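Local coordinates for Cd1 (Flavonifractor plautii, PDB 7D39), which binds FMN and probably acts as the ene-reductase that starts the breakdown of flavones and flavonols in gut bacteria, at residues D16-E21 and E185-A190; Q39-E44 and F70-D75; D136-F141 and R195-A200; R152-A157 and N171-W176. All blocks are in the same frame, centred on the assembly; numbering follows the deposited sequence.

Contact 1 (D16-E21 and E185-A190)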
loop_
_atom_site.group_PDB
_atom_site.type_symbol
_atom_site.label_atom_id
_atom_site.label_comp_id
_atom_site.label_asym_id
_atom_site.label_seq_id
_atom_site.Cartn_x
_atom_site.Cartn_y
_atom_site.Cartn_z
ATOM N N ASP A 16 0.645 18.606 -3.019
ATOM C CA ASP A 16 1.265 18.882 -4.312
ATOM C C ASP A 16 2.663 19.446 -4.121
ATOM O O ASP A 16 3.624 18.986 -4.747
ATOM C CB ASP A 16 0.422 19.879 -5.122
ATOM C CG ASP A 16 -0.802 19.251 -5.791
ATOM O OD1 ASP A 16 -1.181 18.093 -5.493
ATOM O OD2 ASP A 16 -1.418 19.944 -6.622
ATOM N N GLY A 17 2.786 20.463 -3.264
ATOM C CA GLY A 17 4.077 21.116 -3.051
ATOM C C GLY A 17 5.139 20.171 -2.524
ATOM O O GLY A 17 6.242 20.097 -3.067
HETATM N N MSE A 18 4.812 19.418 -1.474
HETATM C CA MSE A 18 5.743 18.452 -0.899
HETATM C C MSE A 18 6.130 17.415 -1.930
HETATM O O MSE A 18 7.286 16.980 -2.009
HETATM C CB MSE A 18 5.131 17.752 0.320
HETATM C CG MSE A 18 4.784 18.707 1.431
HETATM SE SE MSE A 18 6.403 19.337 2.348
HETATM C CE MSE A 18 6.771 17.726 3.404
ATOM N N CYS A 19 5.136 16.988 -2.707
ATOM C CA CYS A 19 5.404 16.021 -3.756
ATOM C C CYS A 19 6.357 16.610 -4.792
ATOM O O CYS A 19 7.349 15.979 -5.180
ATOM C CB CYS A 19 4.092 15.574 -4.396
ATOM S SG CYS A 19 4.302 14.224 -5.566
ATOM N N ILE A 20 6.089 17.835 -5.230
ATOM C CA ILE A 20 6.939 18.427 -6.253
ATOM C C ILE A 20 8.330 18.702 -5.696
ATOM O O ILE A 20 9.340 18.469 -6.366
ATOM C CB ILE A 20 6.262 19.682 -6.825
ATOM C CG1 ILE A 20 5.049 19.249 -7.664
ATOM C CG2 ILE A 20 7.246 20.491 -7.654
ATOM C CD1 ILE A 20 4.023 20.340 -7.872
ATOM N N GLU A 21 8.404 19.160 -4.449
ATOM C CA GLU A 21 9.696 19.332 -3.796
ATOM C C GLU A 21 10.472 18.018 -3.754
ATOM O O GLU A 21 11.701 18.001 -3.899
ATOM C CB GLU A 21 9.482 19.872 -2.385
ATOM C CG GLU A 21 10.742 20.120 -1.604
ATOM C CD GLU A 21 11.432 21.396 -2.031
ATOM O OE1 GLU A 21 12.673 21.378 -2.145
ATOM O OE2 GLU A 21 10.732 22.406 -2.258
ATOM N N GLU A 185 12.464 23.645 7.238
ATOM C CA GLU A 185 13.088 22.365 7.582
ATOM C C GLU A 185 12.213 21.184 7.176
ATOM O O GLU A 185 12.727 20.099 6.875
ATOM C CB GLU A 185 13.404 22.299 9.079
ATOM C CG GLU A 185 12.197 22.149 10.000
ATOM C CD GLU A 185 11.350 23.429 10.115
ATOM O OE1 GLU A 185 10.433 23.463 10.975
ATOM O OE2 GLU A 185 11.600 24.397 9.355
ATOM N N ARG A 186 10.900 21.362 7.167
ATOM C CA ARG A 186 10.043 20.254 6.777
ATOM C C ARG A 186 9.965 20.117 5.266
ATOM O O ARG A 186 9.827 19.000 4.754
ATOM C CB ARG A 186 8.665 20.444 7.388
ATOM C CG ARG A 186 8.727 20.660 8.866
ATOM C CD ARG A 186 7.747 19.742 9.537
ATOM N NE ARG A 186 6.477 20.421 9.658
ATOM C CZ ARG A 186 5.362 19.855 10.077
ATOM N NH1 ARG A 186 5.330 18.566 10.410
ATOM N NH2 ARG A 186 4.269 20.596 10.153
ATOM N N VAL A 187 10.068 21.230 4.541
ATOM C CA VAL A 187 10.155 21.158 3.088
ATOM C C VAL A 187 11.470 20.507 2.682
ATOM O O VAL A 187 11.517 19.689 1.759
ATOM C CB VAL A 187 9.996 22.567 2.481
ATOM C CG1 VAL A 187 10.199 22.545 0.968
ATOM C CG2 VAL A 187 8.632 23.127 2.814
ATOM N N ALA A 188 12.554 20.844 3.390
ATOM C CA ALA A 188 13.839 20.206 3.152
ATOM C C ALA A 188 13.750 18.704 3.359
ATOM O O ALA A 188 14.455 17.944 2.686
ATOM C CB ALA A 188 14.914 20.828 4.060
ATOM N N ARG A 189 12.850 18.253 4.235
ATOM C CA ARG A 189 12.684 16.814 4.438
ATOM C C ARG A 189 12.012 16.153 3.238
ATOM O O ARG A 189 12.385 15.042 2.847
ATOM C CB ARG A 189 11.893 16.553 5.720
ATOM C CG ARG A 189 11.612 15.088 5.990
ATOM C CD ARG A 189 12.856 14.335 6.486
ATOM N NE ARG A 189 12.528 12.945 6.785
ATOM C CZ ARG A 189 13.210 11.893 6.342
ATOM N NH1 ARG A 189 14.295 12.058 5.598
ATOM N NH2 ARG A 189 12.805 10.670 6.659
ATOM N N ALA A 190 11.017 16.811 2.640
ATOM C CA ALA A 190 10.476 16.312 1.379
ATOM C C ALA A 190 11.560 16.249 0.314
ATOM O O ALA A 190 11.636 15.280 -0.448
ATOM C CB ALA A 190 9.318 17.192 0.902
#
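Met18, present as selenomethionine, and Glu21 reach from helix 14-28 across to Val187 and Ala190 of helix 184-202. The short helical segments approach to 8.7 Å between axes, with 54° between their directions. Met18 has CG beside its backbone N, and bends at both chi2 and chi3 curl the chain back so that CE lies 3.6 Å from Ala190 CB. The same methyl is also 3.6 Å from the carbonyl oxygen of Arg186, while SE rests 3.9 Å from Ala190 CB. Phe174 and Met142, on neighbouring strands of the sheet, also touch this side chain, Phe174 at the same methyl. Ala190 is the small partner here, its CB lying 3.6 Å from the backbone O of Met18.

One turn on, Glu21 behaves differently. CG stands anti to the backbone N, and a bend at chi2 (77°) swings the carboxyl group across Val187 at about a right angle. OE2 comes to 3.3 Å from Val187 CG1, and CD to 3.4 Å from the same methyl. OE1 is hydrogen-bonded to ND1 of His191. An alanine in place of Glu21 would probably leave His191 ND1 without that mate and open a gap over Val187 CG1. Arg186 turns its guanidinium away, into a salt bridge with Glu183.

The helices thus meet through apolar groups in the buried part and through Glu21 in the partly exposed part. There the carboxylate lies against a methyl and takes its polar partner, His191, just beyond the segment, so the contact between the two segments is one of van der Waals packing.

Contact 2 (Q39-E44 and F70-D75)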
loop_
_atom_site.group_PDB
_atom_site.type_symbol
_atom_site.label_atom_id
_atom_site.label_comp_id
_atom_site.label_asym_id
_atom_site.label_seq_id
_atom_site.Cartn_x
_atom_site.Cartn_y
_atom_site.Cartn_z
ATOM N N GLN A 39 -6.749 14.606 -8.316
ATOM C CA GLN A 39 -8.017 15.281 -8.543
ATOM C C GLN A 39 -8.353 15.405 -10.030
ATOM O O GLN A 39 -9.515 15.627 -10.368
ATOM C CB GLN A 39 -8.031 16.683 -7.917
ATOM C CG GLN A 39 -7.698 16.757 -6.412
ATOM C CD GLN A 39 -8.500 15.785 -5.570
ATOM O OE1 GLN A 39 -9.671 15.554 -5.828
ATOM N NE2 GLN A 39 -7.863 15.197 -4.561
ATOM N N ASN A 40 -7.371 15.287 -10.925
ATOM C CA ASN A 40 -7.646 15.299 -12.358
ATOM C C ASN A 40 -8.174 13.970 -12.866
ATOM O O ASN A 40 -8.511 13.873 -14.046
ATOM C CB ASN A 40 -6.387 15.648 -13.164
ATOM C CG ASN A 40 -5.919 17.053 -12.925
ATOM O OD1 ASN A 40 -6.721 17.943 -12.680
ATOM N ND2 ASN A 40 -4.612 17.266 -12.986
ATOM N N LEU A 41 -8.228 12.947 -12.025
ATOM C CA LEU A 41 -8.535 11.587 -12.448
ATOM C C LEU A 41 -9.913 11.190 -11.938
ATOM O O LEU A 41 -10.371 11.673 -10.897
ATOM C CB LEU A 41 -7.485 10.596 -11.929
ATOM C CG LEU A 41 -6.264 10.175 -12.754
ATOM C CD1 LEU A 41 -5.707 11.283 -13.593
ATOM C CD2 LEU A 41 -5.171 9.614 -11.827
ATOM N N HIS A 42 -10.584 10.331 -12.694
ATOM C CA HIS A 42 -11.845 9.751 -12.259
ATOM C C HIS A 42 -11.571 8.299 -11.907
ATOM O O HIS A 42 -11.215 7.495 -12.777
ATOM C CB HIS A 42 -12.935 9.861 -13.322
ATOM C CG HIS A 42 -14.189 9.138 -12.944
ATOM N ND1 HIS A 42 -14.674 8.065 -13.659
ATOM C CD2 HIS A 42 -15.030 9.304 -11.896
ATOM C CE1 HIS A 42 -15.775 7.617 -13.082
ATOM N NE2 HIS A 42 -16.007 8.346 -12.005
ATOM N N ILE A 43 -11.730 7.969 -10.631
ATOM C CA ILE A 43 -11.467 6.631 -10.133
ATOM C C ILE A 43 -12.661 6.203 -9.291
ATOM O O ILE A 43 -12.986 6.856 -8.294
ATOM C CB ILE A 43 -10.157 6.579 -9.325
ATOM C CG1 ILE A 43 -8.987 6.923 -10.238
ATOM C CG2 ILE A 43 -9.931 5.213 -8.743
ATOM C CD1 ILE A 43 -7.727 7.163 -9.509
ATOM N N GLU A 44 -13.316 5.120 -9.703
ATOM C CA GLU A 44 -14.479 4.581 -9.005
ATOM C C GLU A 44 -14.052 3.660 -7.871
ATOM O O GLU A 44 -12.973 3.060 -7.907
ATOM C CB GLU A 44 -15.367 3.786 -9.965
ATOM C CG GLU A 44 -15.976 4.588 -11.092
ATOM C CD GLU A 44 -17.265 5.251 -10.688
ATOM O OE1 GLU A 44 -17.329 6.499 -10.698
ATOM O OE2 GLU A 44 -18.218 4.522 -10.348
ATOM N N PHE A 70 -8.223 4.367 -13.532
ATOM C CA PHE A 70 -7.297 3.566 -12.747
ATOM C C PHE A 70 -6.289 2.853 -13.644
ATOM O O PHE A 70 -5.085 2.865 -13.370
ATOM C CB PHE A 70 -8.066 2.570 -11.876
ATOM C CG PHE A 70 -7.189 1.782 -10.964
ATOM C CD1 PHE A 70 -6.724 2.336 -9.793
ATOM C CD2 PHE A 70 -6.791 0.496 -11.303
ATOM C CE1 PHE A 70 -5.882 1.620 -8.948
ATOM C CE2 PHE A 70 -5.961 -0.229 -10.473
ATOM C CZ PHE A 70 -5.507 0.332 -9.286
ATOM N N ASP A 71 -6.759 2.228 -14.729
ATOM C CA ASP A 71 -5.834 1.526 -15.612
ATOM C C ASP A 71 -4.763 2.471 -16.136
ATOM O O ASP A 71 -3.581 2.121 -16.168
ATOM C CB ASP A 71 -6.588 0.865 -16.771
ATOM C CG ASP A 71 -7.332 -0.392 -16.343
ATOM O OD1 ASP A 71 -6.986 -0.967 -15.291
ATOM O OD2 ASP A 71 -8.256 -0.813 -17.062
ATOM N N TRP A 72 -5.158 3.677 -16.545
ATOM C CA TRP A 72 -4.171 4.679 -16.937
ATOM C C TRP A 72 -3.184 4.948 -15.805
ATOM O O TRP A 72 -1.964 4.902 -16.000
ATOM C CB TRP A 72 -4.883 5.959 -17.359
ATOM C CG TRP A 72 -3.971 7.073 -17.767
ATOM C CD1 TRP A 72 -3.478 7.325 -19.024
ATOM C CD2 TRP A 72 -3.448 8.102 -16.919
ATOM N NE1 TRP A 72 -2.677 8.441 -19.000
ATOM C CE2 TRP A 72 -2.644 8.942 -17.726
ATOM C CE3 TRP A 72 -3.580 8.395 -15.561
ATOM C CZ2 TRP A 72 -1.974 10.049 -17.216
ATOM C CZ3 TRP A 72 -2.900 9.502 -15.051
ATOM C CH2 TRP A 72 -2.120 10.317 -15.882
ATOM N N LEU A 73 -3.698 5.225 -14.607
ATOM C CA LEU A 73 -2.812 5.475 -13.470
ATOM C C LEU A 73 -1.851 4.309 -13.257
ATOM O O LEU A 73 -0.646 4.503 -13.063
ATOM C CB LEU A 73 -3.644 5.718 -12.203
ATOM C CG LEU A 73 -2.921 5.981 -10.876
ATOM C CD1 LEU A 73 -1.987 7.167 -10.999
ATOM C CD2 LEU A 73 -3.922 6.188 -9.728
ATOM N N LEU A 74 -2.375 3.089 -13.297
ATOM C CA LEU A 74 -1.544 1.918 -13.070
ATOM C C LEU A 74 -0.441 1.804 -14.115
ATOM O O LEU A 74 0.715 1.523 -13.774
ATOM C CB LEU A 74 -2.426 0.666 -13.057
ATOM C CG LEU A 74 -1.794 -0.507 -12.338
ATOM C CD1 LEU A 74 -1.419 -0.029 -10.966
ATOM C CD2 LEU A 74 -2.760 -1.675 -12.261
ATOM N N ASP A 75 -0.776 2.009 -15.394
ATOM C CA ASP A 75 0.255 1.991 -16.428
ATOM C C ASP A 75 1.366 2.975 -16.098
ATOM O O ASP A 75 2.549 2.667 -16.274
ATOM C CB ASP A 75 -0.328 2.318 -17.810
ATOM C CG ASP A 75 -1.261 1.249 -18.335
ATOM O OD1 ASP A 75 -0.919 0.047 -18.281
ATOM O OD2 ASP A 75 -2.352 1.615 -18.823
#
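Leu41 and Ile43 press their branched side chains onto Trp72, Leu73 and Phe70, fastening the loop that follows strand 32-37 to the first turns of helix 70-79 at one edge of the flavodoxin-like alpha/beta fold. The loop supplies two bumps, and the helix presents a row of three side chains to receive them. Leu41 forks around the rim atom CZ3 of the indole: CD1 lies 3.6 Å from Trp72 CZ3 and CD2 lies 3.9 Å from it, with the leucine crossing the tryptophan at about a right angle. Trp72 can meet the loop in this way because its CG stands anti to the backbone N (chi1 179°).

Leu73 fills the hollow between the two bumps and splits its methyl groups between them. CD1 faces Leu41 CD2 at 4.1 Å, whereas CD2 is turned to Ile43. Beneath this cluster Leu41, Trp72 and Leu73 all rest on Ile36 of strand 32-37, which ties loop and helix to the sheet. An alanine in place of Leu41 would probably open a gap between the indole and Leu73, leaving the Trp72 ring freer to turn.

His42, between the two bumps in sequence, points away from the helix, but its backbone N is hydrogen-bonded to OD2 of Asp69, the residue just before that helix. The farther side of Ile43 is a looser fit, with CG2 reaching the Phe70 ring obliquely, 4.4 Å from CD1. Its extended chain (chi2 169°) instead carries Ile43 CD1 to within 3.9 Å of Leu73 CD2.

Contact 3 (D136-F141 and R195-A200)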
loop_
_atom_site.group_PDB
_atom_site.type_symbol
_atom_site.label_atom_id
_atom_site.label_comp_id
_atom_site.label_asym_id
_atom_site.label_seq_id
_atom_site.Cartn_x
_atom_site.Cartn_y
_atom_site.Cartn_z
ATOM N N ASP A 136 10.711 -5.299 -10.081
ATOM C CA ASP A 136 10.925 -4.692 -8.772
ATOM C C ASP A 136 10.764 -3.178 -8.864
ATOM O O ASP A 136 10.982 -2.576 -9.914
ATOM C CB ASP A 136 12.317 -5.037 -8.248
ATOM C CG ASP A 136 12.392 -6.438 -7.672
ATOM O OD1 ASP A 136 11.385 -6.911 -7.101
ATOM O OD2 ASP A 136 13.462 -7.065 -7.782
ATOM N N LYS A 137 10.375 -2.559 -7.749
ATOM C CA LYS A 137 10.088 -1.126 -7.732
ATOM C C LYS A 137 10.265 -0.588 -6.317
ATOM O O LYS A 137 10.040 -1.306 -5.336
ATOM C CB LYS A 137 8.659 -0.814 -8.237
ATOM C CG LYS A 137 8.461 0.652 -8.657
ATOM C CD LYS A 137 7.054 0.937 -9.159
ATOM C CE LYS A 137 6.628 -0.028 -10.259
ATOM N NZ LYS A 137 7.584 -0.048 -11.409
ATOM N N VAL A 138 10.671 0.686 -6.221
ATOM C CA VAL A 138 10.780 1.382 -4.938
ATOM C C VAL A 138 9.710 2.460 -4.864
ATOM O O VAL A 138 9.316 3.041 -5.882
ATOM C CB VAL A 138 12.177 2.005 -4.709
ATOM C CG1 VAL A 138 13.248 0.922 -4.519
ATOM C CG2 VAL A 138 12.536 2.927 -5.854
ATOM N N ILE A 139 9.248 2.734 -3.642
ATOM C CA ILE A 139 8.174 3.688 -3.396
ATOM C C ILE A 139 8.401 4.330 -2.035
ATOM O O ILE A 139 8.867 3.681 -1.095
ATOM C CB ILE A 139 6.781 3.019 -3.470
ATOM C CG1 ILE A 139 5.662 4.060 -3.320
ATOM C CG2 ILE A 139 6.658 1.908 -2.406
ATOM C CD1 ILE A 139 4.335 3.656 -3.970
ATOM N N SER A 140 8.075 5.614 -1.939
ATOM C CA SER A 140 8.098 6.340 -0.683
ATOM C C SER A 140 6.792 7.097 -0.521
ATOM O O SER A 140 6.150 7.489 -1.503
ATOM C CB SER A 140 9.283 7.298 -0.613
ATOM O OG SER A 140 10.491 6.573 -0.393
ATOM N N PHE A 141 6.405 7.300 0.734
ATOM C CA PHE A 141 5.140 7.925 1.071
ATOM C C PHE A 141 5.367 9.105 1.996
ATOM O O PHE A 141 6.272 9.100 2.831
ATOM C CB PHE A 141 4.205 6.933 1.759
ATOM C CG PHE A 141 3.864 5.738 0.914
ATOM C CD1 PHE A 141 2.921 5.838 -0.090
ATOM C CD2 PHE A 141 4.470 4.519 1.141
ATOM C CE1 PHE A 141 2.594 4.740 -0.858
ATOM C CE2 PHE A 141 4.129 3.401 0.380
ATOM C CZ PHE A 141 3.207 3.523 -0.621
ATOM N N ARG A 195 15.531 12.849 -2.901
ATOM C CA ARG A 195 16.876 12.323 -3.133
ATOM C C ARG A 195 16.919 10.819 -2.861
ATOM O O ARG A 195 17.481 10.047 -3.643
ATOM C CB ARG A 195 17.911 13.051 -2.259
ATOM C CG ARG A 195 18.315 14.458 -2.718
ATOM C CD ARG A 195 19.157 15.132 -1.633
ATOM N NE ARG A 195 19.833 16.346 -2.087
ATOM C CZ ARG A 195 20.277 17.310 -1.277
ATOM N NH1 ARG A 195 20.100 17.210 0.039
ATOM N NH2 ARG A 195 20.889 18.381 -1.780
ATOM N N ASN A 196 16.319 10.390 -1.752
ATOM C CA ASN A 196 16.320 8.977 -1.392
ATOM C C ASN A 196 15.658 8.114 -2.463
ATOM O O ASN A 196 16.260 7.150 -2.953
ATOM C CB ASN A 196 15.636 8.797 -0.042
ATOM C CG ASN A 196 16.437 9.394 1.074
ATOM O OD1 ASN A 196 17.521 9.903 0.837
ATOM N ND2 ASN A 196 15.920 9.342 2.291
ATOM N N ILE A 197 14.416 8.430 -2.844
ATOM C CA ILE A 197 13.755 7.578 -3.830
ATOM C C ILE A 197 14.583 7.509 -5.110
ATOM O O ILE A 197 14.656 6.459 -5.763
ATOM C CB ILE A 197 12.314 8.062 -4.096
ATOM C CG1 ILE A 197 11.512 6.985 -4.825
ATOM C CG2 ILE A 197 12.304 9.307 -4.931
ATOM C CD1 ILE A 197 11.401 5.672 -4.068
ATOM N N ALA A 198 15.257 8.603 -5.463
ATOM C CA ALA A 198 16.055 8.627 -6.681
ATOM C C ALA A 198 17.271 7.716 -6.568
ATOM O O ALA A 198 17.554 6.931 -7.478
ATOM C CB ALA A 198 16.479 10.062 -7.003
ATOM N N GLU A 199 18.015 7.813 -5.466
ATOM C CA GLU A 199 19.163 6.927 -5.292
ATOM C C GLU A 199 18.715 5.475 -5.298
ATOM O O GLU A 199 19.315 4.632 -5.972
ATOM C CB GLU A 199 19.902 7.240 -3.992
ATOM C CG GLU A 199 20.372 8.668 -3.838
ATOM C CD GLU A 199 21.518 8.997 -4.752
ATOM O OE1 GLU A 199 21.454 8.630 -5.942
ATOM O OE2 GLU A 199 22.494 9.614 -4.278
ATOM N N ALA A 200 17.645 5.171 -4.553
ATOM C CA ALA A 200 17.154 3.803 -4.452
ATOM C C ALA A 200 16.858 3.221 -5.820
ATOM O O ALA A 200 17.180 2.065 -6.090
ATOM C CB ALA A 200 15.895 3.764 -3.584
#
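The five-stranded parallel sheet of the flavodoxin-like fold is covered here by helix 184-202, whose Ile197 and Ala200 pack on Val138 and Ser140 of strand 138-144. The two short segments run almost antiparallel, at 171°, with axes 8.5 Å apart.

Ile197 carries most of the contact through a single atom. CG1 stands anti to the backbone N, and chi2 of 60° then turns CD1 down onto the strand. There the methyl is 3.5 Å from Val138 CG2, tighter than usual for two carbons, and 3.7 Å from the backbone N of Ile139. It lies against Ser140 as well, 3.9 Å from OG. One turn further along the helix, the small CB of Ala200 faces both methyls of Val138, 4.0 Å from CG1 and 4.1 Å from CG2.

The hydroxyl of Ser140 does not rely on the helix: OG is hydrogen-bonded to the backbone N of Asp170 on the adjacent strand 167-174, whose carboxylate in turn takes a bond from ND2 of Asn196. Ile169 of that strand and Val84 of strand 82-88 extend the apolar bed. All the touching residues are buried, as expected of a helix laid over an inner strand of a three-layer alpha/beta/alpha sandwich.

Contact 4 (R152-A157 and N171-W176)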
loop_
_atom_site.group_PDB
_atom_site.type_symbol
_atom_site.label_atom_id
_atom_site.label_comp_id
_atom_site.label_asym_id
_atom_site.label_seq_id
_atom_site.Cartn_x
_atom_site.Cartn_y
_atom_site.Cartn_z
ATOM N N ARG A 152 -2.701 6.252 11.959
ATOM C CA ARG A 152 -2.980 5.114 11.099
ATOM C C ARG A 152 -2.483 5.281 9.671
ATOM O O ARG A 152 -2.563 4.322 8.888
ATOM C CB ARG A 152 -4.484 4.832 11.089
ATOM C CG ARG A 152 -5.086 4.704 12.474
ATOM C CD ARG A 152 -6.548 4.304 12.415
ATOM N NE ARG A 152 -6.696 2.883 12.132
ATOM C CZ ARG A 152 -7.759 2.327 11.554
ATOM N NH1 ARG A 152 -8.785 3.074 11.180
ATOM N NH2 ARG A 152 -7.789 1.010 11.357
ATOM N N THR A 153 -1.962 6.454 9.306
ATOM C CA THR A 153 -1.739 6.728 7.893
ATOM C C THR A 153 -0.522 5.984 7.364
ATOM O O THR A 153 -0.529 5.517 6.223
ATOM C CB THR A 153 -1.625 8.246 7.659
ATOM O OG1 THR A 153 -1.570 8.514 6.255
ATOM C CG2 THR A 153 -0.386 8.837 8.364
ATOM N N GLN A 154 0.516 5.829 8.183
ATOM C CA GLN A 154 1.712 5.121 7.736
ATOM C C GLN A 154 1.439 3.642 7.499
ATOM O O GLN A 154 2.052 3.027 6.618
ATOM C CB GLN A 154 2.823 5.285 8.767
ATOM C CG GLN A 154 3.425 6.651 8.816
ATOM C CD GLN A 154 4.336 6.838 10.005
ATOM O OE1 GLN A 154 3.914 6.720 11.158
ATOM N NE2 GLN A 154 5.608 7.115 9.727
ATOM N N CYS A 155 0.558 3.049 8.294
ATOM C CA CYS A 155 0.150 1.676 8.039
ATOM C C CYS A 155 -0.703 1.594 6.776
ATOM O O CYS A 155 -0.509 0.684 5.957
ATOM C CB CYS A 155 -0.569 1.123 9.266
ATOM S SG CYS A 155 -1.028 -0.626 9.184
ATOM N N ASP A 156 -1.622 2.554 6.568
ATOM C CA ASP A 156 -2.351 2.593 5.300
ATOM C C ASP A 156 -1.379 2.661 4.138
ATOM O O ASP A 156 -1.538 1.953 3.133
ATOM C CB ASP A 156 -3.309 3.788 5.226
ATOM C CG ASP A 156 -4.423 3.726 6.241
ATOM O OD1 ASP A 156 -4.652 2.662 6.834
ATOM O OD2 ASP A 156 -5.094 4.758 6.434
ATOM N N ALA A 157 -0.373 3.531 4.244
ATOM C CA ALA A 157 0.574 3.666 3.146
ATOM C C ALA A 157 1.266 2.337 2.881
ATOM O O ALA A 157 1.340 1.871 1.739
ATOM C CB ALA A 157 1.594 4.762 3.457
ATOM N N ASN A 171 8.603 6.545 4.629
ATOM C CA ASN A 171 7.182 6.478 4.956
ATOM C C ASN A 171 6.941 7.490 6.085
ATOM O O ASN A 171 6.833 7.165 7.265
ATOM C CB ASN A 171 6.761 5.062 5.344
ATOM C CG ASN A 171 5.291 4.936 5.487
ATOM O OD1 ASN A 171 4.579 5.931 5.419
ATOM N ND2 ASN A 171 4.807 3.718 5.688
ATOM N N GLU A 172 6.847 8.760 5.707
ATOM C CA GLU A 172 6.975 9.880 6.631
ATOM C C GLU A 172 5.614 10.513 6.911
ATOM O O GLU A 172 4.775 10.622 6.014
ATOM C CB GLU A 172 7.942 10.928 6.062
ATOM C CG GLU A 172 8.324 12.061 7.004
ATOM C CD GLU A 172 9.221 11.602 8.115
ATOM O OE1 GLU A 172 8.732 10.925 9.053
ATOM O OE2 GLU A 172 10.425 11.907 8.041
ATOM N N VAL A 173 5.408 10.937 8.160
ATOM C CA VAL A 173 4.177 11.582 8.600
ATOM C C VAL A 173 4.484 13.022 8.971
ATOM O O VAL A 173 5.455 13.282 9.694
ATOM C CB VAL A 173 3.545 10.858 9.802
ATOM C CG1 VAL A 173 2.410 11.700 10.369
ATOM C CG2 VAL A 173 3.016 9.538 9.376
ATOM N N PHE A 174 3.638 13.955 8.518
ATOM C CA PHE A 174 3.798 15.383 8.826
ATOM C C PHE A 174 2.567 15.903 9.557
ATOM O O PHE A 174 1.595 16.339 8.923
ATOM C CB PHE A 174 4.051 16.200 7.561
ATOM C CG PHE A 174 5.320 15.829 6.838
ATOM C CD1 PHE A 174 6.521 16.430 7.173
ATOM C CD2 PHE A 174 5.307 14.876 5.830
ATOM C CE1 PHE A 174 7.688 16.096 6.508
ATOM C CE2 PHE A 174 6.466 14.538 5.163
ATOM C CZ PHE A 174 7.658 15.152 5.499
ATOM N N PRO A 175 2.564 15.897 10.886
ATOM C CA PRO A 175 1.439 16.474 11.625
ATOM C C PRO A 175 1.536 17.991 11.675
ATOM O O PRO A 175 2.574 18.588 11.379
ATOM C CB PRO A 175 1.579 15.856 13.019
ATOM C CG PRO A 175 3.076 15.706 13.177
ATOM C CD PRO A 175 3.601 15.356 11.785
ATOM N N TRP A 176 0.403 18.613 12.016
ATOM C CA TRP A 176 0.296 20.072 12.150
ATOM C C TRP A 176 0.844 20.779 10.920
ATOM O O TRP A 176 1.626 21.728 11.025
ATOM C CB TRP A 176 1.021 20.573 13.408
ATOM C CG TRP A 176 0.545 19.927 14.667
ATOM C CD1 TRP A 176 1.229 19.035 15.445
ATOM C CD2 TRP A 176 -0.725 20.118 15.301
ATOM N NE1 TRP A 176 0.457 18.648 16.523
ATOM C CE2 TRP A 176 -0.745 19.299 16.459
ATOM C CE3 TRP A 176 -1.847 20.902 15.007
ATOM C CZ2 TRP A 176 -1.837 19.242 17.318
ATOM C CZ3 TRP A 176 -2.939 20.835 15.861
ATOM C CH2 TRP A 176 -2.921 20.013 17.005
#
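Gln154 and Asn171 trade hydrogen bonds between side chain and backbone. Gln154 NE2 donates to Asn171 O at 2.8 Å with an N-H...O angle of 164°, and Asn171 ND2 returns a bond of 3.0 Å to Gln154 O. Each acceptor lies close to its donor's amide plane, while the two amide planes stand 83° apart. Asn171 has CG anti to its backbone N (chi1 -172°), which puts CG on the helix side; OD1 lies 3.8 Å from Ala157 CB.

The pairing lies within the beta-alpha-beta unit of strand 138-144, helix 153-162 and strand 167-174, and holds the start of the helix to the returning strand, edge member of the parallel sheet. Packing is densest on the inner side, where buried Thr153 sets CG2 3.6 Å from Val173 CG2 and its OG1 is hydrogen-bonded to Ser143 OG. The very short approach of Gln154 to the same valine methyl is doubtful.

Both amide bonds are made at the partly exposed margin, where Gln154 and Asn171 lie, the extended chain of Gln154 reaching the backbone of Asn171. The looser side is that of Glu172, which points away from the helix and whose OE2 forms a salt bridge with NE of Arg189 on helix 184-202.

How the contacts relate
Contact 3 is the buried core of the set, while contacts 1, 2 and 4 are only partly buried. Contacts 1 and 3 share helix 184-202, contact 1 using its first turns and contact 3 its later ones. Contact 4 belongs to the other face of the sheet: Asn171 and Val173 point to helix 153-162, while the alternating Glu172 and Phe174 meet Arg189 and Met18 of contact 1. Strands of contacts 3 and 4 are neighbours, bonded through Phe141 O and Glu172 N. Contact 2 stands apart, at the opposite edge strand, about 22 to 24 Å between centres. Contacts 2 and 3 are essentially apolar, contact 1 adds a carboxylate, and contact 4 alone is bridged by hydrogen bonds.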